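Local coordinates for protein DNA polymerase sliding clamp 2 (Sulfolobus tokodaii, PDB 3AIZ) that serves as one subunit of a ring-shaped sliding clamp that encircles DNA and tethers DNA polymerase and other processing enzymes to it, at residues 26-38 / 117-129. Residues are numbered along the deposited sequence; the frame is centred on the assembly and turned at random.
Sequences IILNFTEDSIFSR and GEKTSIDQLTEPK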
ATOM      1  N   ILE A  26     -11.424  -7.480 -33.455  1.00 56.98           N
ATOM      2  CA  ILE A  26     -11.414  -6.434 -34.470  1.00 53.75           C
ATOM      3  C   ILE A  26     -10.674  -6.919 -35.707  1.00 53.84           C
ATOM      4  O   ILE A  26      -9.946  -7.910 -35.654  1.00 53.57           O
ATOM      5  CB  ILE A  26     -10.738  -5.146 -33.971  1.00 49.85           C
ATOM      6  CG1 ILE A  26      -9.226  -5.348 -33.854  1.00 48.86           C
ATOM      7  CG2 ILE A  26     -11.335  -4.708 -32.646  1.00 60.68           C
ATOM      8  CD1 ILE A  26      -8.472  -4.090 -33.486  1.00 49.55           C
ATOM      9  N   ILE A  27     -10.860  -6.217 -36.819  1.00 51.51           N
ATOM     10  CA  ILE A  27     -10.173  -6.562 -38.054  1.00 44.61           C
ATOM     11  C   ILE A  27      -9.157  -5.492 -38.434  1.00 43.66           C
ATOM     12  O   ILE A  27      -9.526  -4.399 -38.863  1.00 43.60           O
ATOM     13  CB  ILE A  27     -11.161  -6.760 -39.217  1.00 45.70           C
ATOM     14  CG1 ILE A  27     -12.103  -7.929 -38.922  1.00 48.62           C
ATOM     15  CG2 ILE A  27     -10.413  -6.999 -40.518  1.00 47.47           C
ATOM     16  CD1 ILE A  27     -13.070  -8.231 -40.046  1.00 51.68           C
ATOM     17  N   LEU A  28      -7.878  -5.810 -38.261  1.00 42.40           N
ATOM     18  CA  LEU A  28      -6.805  -4.931 -38.702  1.00 39.56           C
ATOM     19  C   LEU A  28      -6.624  -5.050 -40.207  1.00 43.55           C
ATOM     20  O   LEU A  28      -6.301  -6.122 -40.719  1.00 46.48           O
ATOM     21  CB  LEU A  28      -5.493  -5.280 -38.001  1.00 41.05           C
ATOM     22  CG  LEU A  28      -5.249  -4.718 -36.601  1.00 43.40           C
ATOM     23  CD1 LEU A  28      -3.980  -5.310 -36.018  1.00 42.88           C
ATOM     24  CD2 LEU A  28      -5.164  -3.200 -36.640  1.00 40.25           C
ATOM     25  N   ASN A  29      -6.836  -3.948 -40.916  1.00 43.84           N
ATOM     26  CA  ASN A  29      -6.686  -3.934 -42.364  1.00 42.90           C
ATOM     27  C   ASN A  29      -5.352  -3.336 -42.791  1.00 43.50           C
ATOM     28  O   ASN A  29      -5.074  -2.165 -42.530  1.00 42.15           O
ATOM     29  CB  ASN A  29      -7.841  -3.173 -43.014  1.00 42.22           C
ATOM     30  CG  ASN A  29      -9.192  -3.783 -42.696  1.00 48.06           C
ATOM     31  OD1 ASN A  29      -9.457  -4.939 -43.024  1.00 51.65           O
ATOM     32  ND2 ASN A  29     -10.055  -3.005 -42.055  1.00 52.71           N
ATOM     33  N   PHE A  30      -4.529  -4.151 -43.442  1.00 46.22           N
ATOM     34  CA  PHE A  30      -3.246  -3.693 -43.960  1.00 44.59           C
ATOM     35  C   PHE A  30      -3.365  -3.350 -45.440  1.00 44.01           C
ATOM     36  O   PHE A  30      -3.558  -4.231 -46.274  1.00 49.48           O
ATOM     37  CB  PHE A  30      -2.172  -4.763 -43.761  1.00 41.73           C
ATOM     38  CG  PHE A  30      -1.896  -5.087 -42.322  1.00 38.07           C
ATOM     39  CD1 PHE A  30      -2.651  -6.036 -41.654  1.00 39.40           C
ATOM     40  CD2 PHE A  30      -0.879  -4.444 -41.636  1.00 37.62           C
ATOM     41  CE1 PHE A  30      -2.398  -6.337 -40.330  1.00 37.60           C
ATOM     42  CE2 PHE A  30      -0.621  -4.742 -40.311  1.00 33.58           C
ATOM     43  CZ  PHE A  30      -1.382  -5.689 -39.657  1.00 32.92           C
ATOM     44  N   THR A  31      -3.256  -2.066 -45.757  1.00 42.40           N
ATOM     45  CA  THR A  31      -3.337  -1.615 -47.140  1.00 44.12           C
ATOM     46  C   THR A  31      -2.063  -0.879 -47.521  1.00 45.81           C
ATOM     47  O   THR A  31      -1.166  -0.710 -46.698  1.00 48.42           O
ATOM     48  CB  THR A  31      -4.539  -0.679 -47.367  1.00 45.23           C
ATOM     49  OG1 THR A  31      -4.257   0.611 -46.813  1.00 47.07           O
ATOM     50  CG2 THR A  31      -5.790  -1.248 -46.721  1.00 41.33           C
ATOM     51  N   GLU A  32      -1.989  -0.438 -48.772  1.00 46.81           N
ATOM     52  CA  GLU A  32      -0.817   0.277 -49.259  1.00 53.15           C
ATOM     53  C   GLU A  32      -0.711   1.659 -48.623  1.00 53.66           C
ATOM     54  O   GLU A  32       0.387   2.156 -48.373  1.00 54.88           O
ATOM     55  CB  GLU A  32      -0.866   0.410 -50.783  1.00 59.62           C
ATOM     56  CG  GLU A  32       0.332   1.131 -51.383  1.00 66.57           C
ATOM     57  CD  GLU A  32       0.163   1.418 -52.864  1.00 79.03           C
ATOM     58  OE1 GLU A  32      -0.974   1.294 -53.370  1.00 80.37           O
ATOM     59  OE2 GLU A  32       1.164   1.773 -53.521  1.00 81.69           O
ATOM     60  N   ASP A  33      -1.859   2.272 -48.354  1.00 51.88           N
ATOM     61  CA  ASP A  33      -1.895   3.651 -47.879  1.00 55.78           C
ATOM     62  C   ASP A  33      -2.005   3.787 -46.360  1.00 52.15           C
ATOM     63  O   ASP A  33      -1.717   4.851 -45.811  1.00 46.68           O
ATOM     64  CB  ASP A  33      -3.029   4.421 -48.560  1.00 55.18           C
ATOM     65  CG  ASP A  33      -2.789   4.614 -50.044  1.00 69.91           C
ATOM     66  OD1 ASP A  33      -1.679   4.284 -50.517  1.00 67.23           O
ATOM     67  OD2 ASP A  33      -3.708   5.099 -50.739  1.00 78.68           O
ATOM     68  N   SER A  34      -2.419   2.720 -45.684  1.00 47.23           N
ATOM     69  CA  SER A  34      -2.557   2.773 -44.232  1.00 44.41           C
ATOM     70  C   SER A  34      -2.980   1.449 -43.615  1.00 43.59           C
ATOM     71  O   SER A  34      -3.612   0.616 -44.263  1.00 41.60           O
ATOM     72  CB  SER A  34      -3.576   3.844 -43.836  1.00 44.43           C
ATOM     73  OG  SER A  34      -4.895   3.426 -44.151  1.00 41.00           O
ATOM     74  N   ILE A  35      -2.621   1.268 -42.349  1.00 41.46           N
ATOM     75  CA  ILE A  35      -3.195   0.212 -41.534  1.00 38.89           C
ATOM     76  C   ILE A  35      -4.398   0.824 -40.842  1.00 39.08           C
ATOM     77  O   ILE A  35      -4.314   1.933 -40.319  1.00 39.05           O
ATOM     78  CB  ILE A  35      -2.208  -0.278 -40.465  1.00 39.25           C
ATOM     79  CG1 ILE A  35      -0.921  -0.787 -41.115  1.00 38.48           C
ATOM     80  CG2 ILE A  35      -2.842  -1.366 -39.610  1.00 37.97           C
ATOM     81  CD1 ILE A  35       0.126  -1.225 -40.117  1.00 37.54           C
ATOM     82  N   PHE A  36      -5.524   0.122 -40.847  1.00 38.67           N
ATOM     83  CA  PHE A  36      -6.724   0.677 -40.238  1.00 38.94           C
ATOM     84  C   PHE A  36      -7.729  -0.381 -39.812  1.00 42.88           C
ATOM     85  O   PHE A  36      -7.735  -1.498 -40.325  1.00 43.58           O
ATOM     86  CB  PHE A  36      -7.396   1.668 -41.190  1.00 41.20           C
ATOM     87  CG  PHE A  36      -8.080   1.017 -42.358  1.00 43.31           C
ATOM     88  CD1 PHE A  36      -7.427   0.877 -43.571  1.00 39.87           C
ATOM     89  CD2 PHE A  36      -9.379   0.548 -42.243  1.00 41.38           C
ATOM     90  CE1 PHE A  36      -8.057   0.281 -44.645  1.00 42.89           C
ATOM     91  CE2 PHE A  36     -10.012  -0.048 -43.315  1.00 44.84           C
ATOM     92  CZ  PHE A  36      -9.350  -0.183 -44.516  1.00 44.19           C
ATOM     93  N   SER A  37      -8.581  -0.007 -38.866  1.00 43.59           N
ATOM     94  CA  SER A  37      -9.670  -0.856 -38.415  1.00 43.44           C
ATOM     95  C   SER A  37     -10.907   0.008 -38.224  1.00 42.05           C
ATOM     96  O   SER A  37     -10.830   1.083 -37.632  1.00 41.73           O
ATOM     97  CB  SER A  37      -9.300  -1.546 -37.103  1.00 41.25           C
ATOM     98  OG  SER A  37     -10.340  -2.405 -36.671  1.00 53.28           O
ATOM     99  N   ARG A  38     -12.043  -0.451 -38.736  1.00 43.50           N
ATOM    100  CA  ARG A  38     -13.276   0.317 -38.618  1.00 42.77           C
ATOM    101  C   ARG A  38     -14.479  -0.581 -38.362  1.00 43.95           C
ATOM    102  O   ARG A  38     -14.697  -1.567 -39.065  1.00 53.90           O
ATOM    103  CB  ARG A  38     -13.504   1.177 -39.866  1.00 44.74           C
ATOM    104  CG  ARG A  38     -13.960   0.411 -41.102  1.00 51.91           C
ATOM    105  CD  ARG A  38     -15.457   0.577 -41.335  1.00 56.31           C
ATOM    106  NE  ARG A  38     -15.903  -0.089 -42.556  1.00 65.30           N
ATOM    107  CZ  ARG A  38     -17.136  -0.005 -43.047  1.00 65.12           C
ATOM    108  NH1 ARG A  38     -18.052   0.721 -42.421  1.00 58.84           N
ATOM    109  NH2 ARG A  38     -17.454  -0.644 -44.165  1.00 62.65           N
ATOM    110  N   GLY A 117      -5.155 -15.305 -35.277  1.00 52.40           N
ATOM    111  CA  GLY A 117      -6.098 -14.458 -35.982  1.00 52.28           C
ATOM    112  C   GLY A 117      -6.495 -14.973 -37.350  1.00 51.76           C
ATOM    113  O   GLY A 117      -5.647 -15.357 -38.153  1.00 53.11           O
ATOM    114  N   GLU A 118      -7.798 -14.978 -37.611  1.00 55.55           N
ATOM    115  CA  GLU A 118      -8.322 -15.369 -38.913  1.00 55.94           C
ATOM    116  C   GLU A 118      -7.917 -14.354 -39.977  1.00 53.22           C
ATOM    117  O   GLU A 118      -7.990 -13.147 -39.753  1.00 55.67           O
ATOM    118  CB  GLU A 118      -9.847 -15.480 -38.855  1.00 56.67           C
ATOM    119  CG  GLU A 118     -10.506 -15.752 -40.198  1.00 62.18           C
ATOM    120  CD  GLU A 118     -12.018 -15.638 -40.140  1.00 68.40           C
ATOM    121  OE1 GLU A 118     -12.551 -15.303 -39.060  1.00 67.63           O
ATOM    122  OE2 GLU A 118     -12.676 -15.881 -41.174  1.00 67.05           O
ATOM    123  N   LYS A 119      -7.487 -14.849 -41.132  1.00 57.77           N
ATOM    124  CA  LYS A 119      -7.153 -13.977 -42.254  1.00 57.80           C
ATOM    125  C   LYS A 119      -8.342 -13.843 -43.198  1.00 57.64           C
ATOM    126  O   LYS A 119      -8.941 -14.839 -43.602  1.00 60.06           O
ATOM    127  CB  LYS A 119      -5.931 -14.503 -43.008  1.00 54.41           C
ATOM    128  CG  LYS A 119      -4.637 -14.426 -42.217  1.00 56.89           C
ATOM    129  CD  LYS A 119      -3.457 -14.903 -43.044  1.00 62.80           C
ATOM    130  CE  LYS A 119      -2.159 -14.809 -42.260  1.00 64.77           C
ATOM    131  NZ  LYS A 119      -1.005 -15.342 -43.033  1.00 65.30           N
ATOM    132  N   THR A 120      -8.683 -12.606 -43.541  1.00 60.62           N
ATOM    133  CA  THR A 120      -9.828 -12.338 -44.402  1.00 63.37           C
ATOM    134  C   THR A 120      -9.501 -11.304 -45.472  1.00 59.75           C
ATOM    135  O   THR A 120      -8.345 -10.917 -45.648  1.00 56.41           O
ATOM    136  CB  THR A 120     -11.036 -11.830 -43.590  1.00 62.37           C
ATOM    137  OG1 THR A 120     -10.665 -10.649 -42.868  1.00 55.21           O
ATOM    138  CG2 THR A 120     -11.508 -12.892 -42.609  1.00 63.61           C
ATOM    139  N   SER A 121     -10.530 -10.869 -46.187  1.00 63.36           N
ATOM    140  CA  SER A 121     -10.385  -9.809 -47.173  1.00 69.52           C
ATOM    141  C   SER A 121     -10.611  -8.460 -46.501  1.00 65.74           C
ATOM    142  O   SER A 121     -11.440  -8.338 -45.598  1.00 64.95           O
ATOM    143  CB  SER A 121     -11.372 -10.007 -48.325  1.00 70.48           C
ATOM    144  OG  SER A 121     -12.700 -10.109 -47.843  1.00 79.76           O
ATOM    145  N   ILE A 122      -9.869  -7.450 -46.942  1.00 58.98           N
ATOM    146  CA  ILE A 122      -9.925  -6.132 -46.322  1.00 59.84           C
ATOM    147  C   ILE A 122     -11.339  -5.567 -46.248  1.00 65.00           C
ATOM    148  O   ILE A 122     -12.064  -5.540 -47.244  1.00 65.72           O
ATOM    149  CB  ILE A 122      -9.022  -5.122 -47.052  1.00 58.33           C
ATOM    150  CG1 ILE A 122      -7.555  -5.518 -46.895  1.00 56.34           C
ATOM    151  CG2 ILE A 122      -9.249  -3.717 -46.516  1.00 58.85           C
ATOM    152  CD1 ILE A 122      -6.591  -4.449 -47.335  1.00 52.36           C
ATOM    153  N   ASP A 123     -11.725  -5.120 -45.056  1.00 65.20           N
ATOM    154  CA  ASP A 123     -13.000  -4.444 -44.862  1.00 67.00           C
ATOM    155  C   ASP A 123     -12.869  -2.990 -45.294  1.00 68.14           C
ATOM    156  O   ASP A 123     -12.286  -2.172 -44.580  1.00 68.75           O
ATOM    157  CB  ASP A 123     -13.426  -4.520 -43.395  1.00 66.08           C
ATOM    158  CG  ASP A 123     -14.725  -3.784 -43.126  1.00 71.05           C
ATOM    159  OD1 ASP A 123     -15.577  -3.727 -44.039  1.00 70.19           O
ATOM    160  OD2 ASP A 123     -14.893  -3.266 -42.002  1.00 68.35           O
ATOM    161  N   GLN A 124     -13.410  -2.671 -46.467  1.00 69.59           N
ATOM    162  CA  GLN A 124     -13.283  -1.335 -47.044  1.00 67.99           C
ATOM    163  C   GLN A 124     -13.735  -0.226 -46.093  1.00 66.48           C
ATOM    164  O   GLN A 124     -14.752  -0.351 -45.410  1.00 65.36           O
ATOM    165  CB  GLN A 124     -14.049  -1.244 -48.364  1.00 63.25           C
ATOM    166  CG  GLN A 124     -13.511  -2.159 -49.453  1.00 65.63           C
ATOM    167  CD  GLN A 124     -12.102  -1.794 -49.880  1.00 71.27           C
ATOM    168  OE1 GLN A 124     -11.578  -0.747 -49.498  1.00 72.89           O
ATOM    169  NE2 GLN A 124     -11.482  -2.658 -50.678  1.00 73.03           N
ATOM    170  N   LEU A 125     -12.965   0.858 -46.062  1.00 62.27           N
ATOM    171  CA  LEU A 125     -13.261   1.996 -45.201  1.00 61.10           C
ATOM    172  C   LEU A 125     -14.275   2.925 -45.863  1.00 62.34           C
ATOM    173  O   LEU A 125     -13.942   3.660 -46.794  1.00 58.88           O
ATOM    174  CB  LEU A 125     -11.973   2.761 -44.882  1.00 57.68           C
ATOM    175  CG  LEU A 125     -12.059   3.866 -43.831  1.00 51.41           C
ATOM    176  CD1 LEU A 125     -12.658   3.323 -42.548  1.00 49.82           C
ATOM    177  CD2 LEU A 125     -10.684   4.468 -43.572  1.00 47.20           C
ATOM    178  N   THR A 126     -15.512   2.890 -45.377  1.00 58.63           N
ATOM    179  CA  THR A 126     -16.587   3.672 -45.976  1.00 58.27           C
ATOM    180  C   THR A 126     -17.015   4.842 -45.093  1.00 54.47           C
ATOM    181  O   THR A 126     -18.059   4.791 -44.442  1.00 49.01           O
ATOM    182  CB  THR A 126     -17.818   2.793 -46.274  1.00 58.69           C
ATOM    183  OG1 THR A 126     -17.397   1.565 -46.879  1.00 63.94           O
ATOM    184  CG2 THR A 126     -18.781   3.517 -47.208  1.00 49.43           C
ATOM    185  N   GLU A 127     -16.204   5.896 -45.075  1.00 51.63           N
ATOM    186  CA  GLU A 127     -16.543   7.109 -44.339  1.00 48.35           C
ATOM    187  C   GLU A 127     -17.647   7.873 -45.062  1.00 44.71           C
ATOM    188  O   GLU A 127     -17.688   7.893 -46.290  1.00 50.27           O
ATOM    189  CB  GLU A 127     -15.315   8.013 -44.185  1.00 46.87           C
ATOM    190  CG  GLU A 127     -14.130   7.375 -43.477  1.00 48.25           C
ATOM    191  CD  GLU A 127     -13.004   8.365 -43.224  1.00 51.96           C
ATOM    192  OE1 GLU A 127     -13.302   9.542 -42.923  1.00 44.62           O
ATOM    193  OE2 GLU A 127     -11.822   7.970 -43.322  1.00 54.51           O
ATOM    194  N   PRO A 128     -18.550   8.504 -44.297  1.00 45.10           N
ATOM    195  CA  PRO A 128     -19.595   9.344 -44.891  1.00 45.23           C
ATOM    196  C   PRO A 128     -18.991  10.440 -45.762  1.00 46.73           C
ATOM    197  O   PRO A 128     -18.011  11.072 -45.364  1.00 43.49           O
ATOM    198  CB  PRO A 128     -20.280   9.961 -43.667  1.00 41.26           C
ATOM    199  CG  PRO A 128     -20.037   8.988 -42.570  1.00 41.20           C
ATOM    200  CD  PRO A 128     -18.671   8.419 -42.832  1.00 45.63           C
ATOM    201  N   LYS A 129     -19.568  10.654 -46.940  1.00 48.65           N
ATOM    202  CA  LYS A 129     -19.075  11.680 -47.853  1.00 50.03           C
ATOM    203  C   LYS A 129     -19.989  12.898 -47.850  1.00 51.22           C
ATOM    204  O   LYS A 129     -21.023  12.913 -48.516  1.00 54.67           O
ATOM    205  CB  LYS A 129     -18.937  11.123 -49.273  1.00 53.60           C
ATOM    206  CG  LYS A 129     -17.870  10.047 -49.420  1.00 61.39           C
ATOM    207  CD  LYS A 129     -17.732   9.599 -50.866  1.00 70.06           C
ATOM    208  CE  LYS A 129     -16.641   8.552 -51.020  1.00 73.73           C
ATOM    209  NZ  LYS A 129     -16.449   8.155 -52.443  1.00 79.21           N
TER
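The interdomain connecting loop of the PCNA fold runs here across the outer face of the hairpin formed by strands 25-30 and 34-40, with N29, F36 and R38 turned toward it. The central tie is the backbone N of D123, which donates to OD1 of N29 at 3.1 Å. The donor lies above the plane of the amide C=O, 56° out of it. CB of N29 sits over the centre of the F36 ring, and ND2 of N29 adds a weak hydrogen bond to the F36 carbonyl O. At the edge of that ring, CE2 meets the D123 carbonyl O at 3.4 Å. CB of L125 lies 3.8 Å from the same CE2, and CD2 of L125 reaches over the ring face opposite N29 CB.

In PCNA this loop joins the N- and C-terminal domains, and it continues from the end of strand 109-120, where T120 meets I27. I122 follows, with CD1 pointed at the turn of the hairpin, 3.4 Å from CG2 of T31; P65 also touches I122. Farther along, a bend at chi2 (102°) turns the R38 guanidinium toward the loop, where NE and NH2 make weak hydrogen bonds to the Q124 carbonyl O. NE also forms a long salt bridge with OD2 of D123 (3.4 Å), the guanidinium and carboxylate planes 15° apart. CD1 of L125 packs 3.5 Å from CG of R38, and both side chains rest on I49 of strand 46-53.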